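Local structure of putative zinc protease (Bordetella pertussis, 3IH6) at the interface of chains A and B. The protein is a putative peptidase of the M16 family, probably a zinc-dependent metalloendopeptidase, represented here by a fragment that includes part of an M16 inactive domain. Residues are numbered along the deposited sequence; one frame, centred on the assembly and turned at random. Chains: chain A/B, Putative zinc protease.

The interface of chains A and B. Residues chain A 56, 119, 123; chain B 54-56, 61, 119, 123.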
# COMPACT_ATOMS: atom_id res chain seq x y z
N SER A 56 18.43 2.80 -19.95
CA SER A 56 18.93 2.00 -21.05
C SER A 56 17.85 1.76 -22.12
O SER A 56 18.12 1.14 -23.15
CB SER A 56 19.59 0.72 -20.54
OG SER A 56 18.73 0.00 -19.68
N GLU A 119 19.24 -10.00 -23.73
CA GLU A 119 19.39 -9.29 -22.49
C GLU A 119 18.23 -8.30 -22.21
O GLU A 119 17.66 -8.35 -21.16
CB GLU A 119 20.73 -8.56 -22.51
CG GLU A 119 21.46 -8.48 -21.14
CD GLU A 119 21.90 -9.83 -20.58
OE1 GLU A 119 21.06 -10.61 -20.08
OE2 GLU A 119 23.12 -10.11 -20.61
N ARG A 123 15.35 -8.69 -19.13
CA ARG A 123 15.06 -7.63 -18.17
C ARG A 123 13.54 -7.32 -18.21
O ARG A 123 12.91 -7.18 -17.17
CB ARG A 123 15.97 -6.44 -18.48
CG ARG A 123 16.53 -5.69 -17.27
CD ARG A 123 17.89 -4.97 -17.57
NE ARG A 123 17.90 -4.29 -18.87
CZ ARG A 123 18.81 -4.52 -19.83
NH1 ARG A 123 19.82 -5.37 -19.62
NH2 ARG A 123 18.71 -3.89 -21.00
N THR B 54 18.11 -7.62 -11.27
CA THR B 54 17.74 -8.00 -12.65
C THR B 54 18.60 -9.17 -13.20
O THR B 54 19.64 -9.52 -12.63
CB THR B 54 17.81 -6.85 -13.68
OG1 THR B 54 19.17 -6.70 -14.13
CG2 THR B 54 17.22 -5.51 -13.13
N PRO B 55 18.16 -9.74 -14.32
CA PRO B 55 18.96 -10.74 -15.02
C PRO B 55 20.26 -10.20 -15.61
O PRO B 55 21.07 -10.99 -16.06
CB PRO B 55 18.02 -11.23 -16.13
CG PRO B 55 16.63 -10.86 -15.66
CD PRO B 55 16.83 -9.56 -14.93
N SER B 56 20.48 -8.88 -15.57
CA SER B 56 21.73 -8.32 -16.09
C SER B 56 22.81 -8.25 -15.01
O SER B 56 23.93 -7.84 -15.29
CB SER B 56 21.52 -6.91 -16.68
OG SER B 56 20.72 -7.00 -17.86
N HIS B 61 24.18 -13.53 -13.73
CA HIS B 61 25.05 -14.01 -14.80
C HIS B 61 25.99 -15.16 -14.39
O HIS B 61 26.11 -16.16 -15.11
CB HIS B 61 25.88 -12.83 -15.33
CG HIS B 61 25.33 -12.21 -16.58
ND1 HIS B 61 24.05 -11.67 -16.65
CD2 HIS B 61 25.89 -12.02 -17.79
CE1 HIS B 61 23.84 -11.21 -17.87
NE2 HIS B 61 24.94 -11.40 -18.58
N GLU B 119 26.87 2.22 -18.31
CA GLU B 119 25.48 1.73 -18.42
C GLU B 119 24.96 1.14 -17.10
O GLU B 119 23.86 1.50 -16.66
CB GLU B 119 25.34 0.69 -19.55
CG GLU B 119 23.91 0.07 -19.70
CD GLU B 119 23.77 -0.92 -20.88
OE1 GLU B 119 24.74 -1.07 -21.66
OE2 GLU B 119 22.71 -1.57 -21.02
N ARG B 123 21.85 2.57 -14.74
CA ARG B 123 20.69 1.79 -14.38
C ARG B 123 20.50 1.84 -12.86
O ARG B 123 19.39 2.05 -12.37
CB ARG B 123 20.90 0.36 -14.87
CG ARG B 123 20.02 -0.71 -14.22
CD ARG B 123 20.21 -2.07 -14.96
NE ARG B 123 20.10 -1.88 -16.42
CZ ARG B 123 21.05 -2.18 -17.30
NH1 ARG B 123 20.84 -1.92 -18.60
NH2 ARG B 123 22.21 -2.73 -16.91
O HOH W 1 17.69 -1.54 -17.25
O HOH W 2 19.17 -9.20 -18.90
O HOH W 3 24.76 -11.60 -21.77
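Two arginines, one from each chain, meet tip to tip across a two-fold symmetric interface, which may or may not be the biological one. A:Arg123, bent at chi3 (43°), lays its guanidinium nearly parallel to that of B:Arg123, the planes 19° apart, so that NH1 of B:Arg123 sits over the centre of the A:Arg123 group. Each guanidinium also reaches in its own plane to a serine hydroxyl of the other chain: NH1 of A:Arg123 gives a short hydrogen bond to OG of B:Ser56 (2.6 Å), and NH1 of B:Arg123 one to OG of A:Ser56 (3.0 Å). The like charges are probably eased by B:Glu119, whose extended chain brings OE2 to NH1 of B:Arg123 (3.1 Å) in a salt bridge through its anti lone pair. Water 1 links NE of B:Arg123 to OG of A:Ser56.

A:Glu119, bent at chi2, meets B:His61 tip to tip, carboxylate and ring planes 47° apart. Its OE2, 3.0 Å from NE2, lies off the N-H direction toward CE1, at best a strongly bent, probably weak hydrogen bond; a proton on NE2 would be shared with better-aligned, bridging water 3. OE1 shares water 2 with OG of B:Ser56. Behind that serine, its backbone N donates to the hydroxyl OG1 of B:Thr54 (2.9 Å).

In each chain the Glu119–Arg123 pair lies one turn apart near the start of helix 118-136, facing the partner's loop before helix 58-63, which carries Ser56.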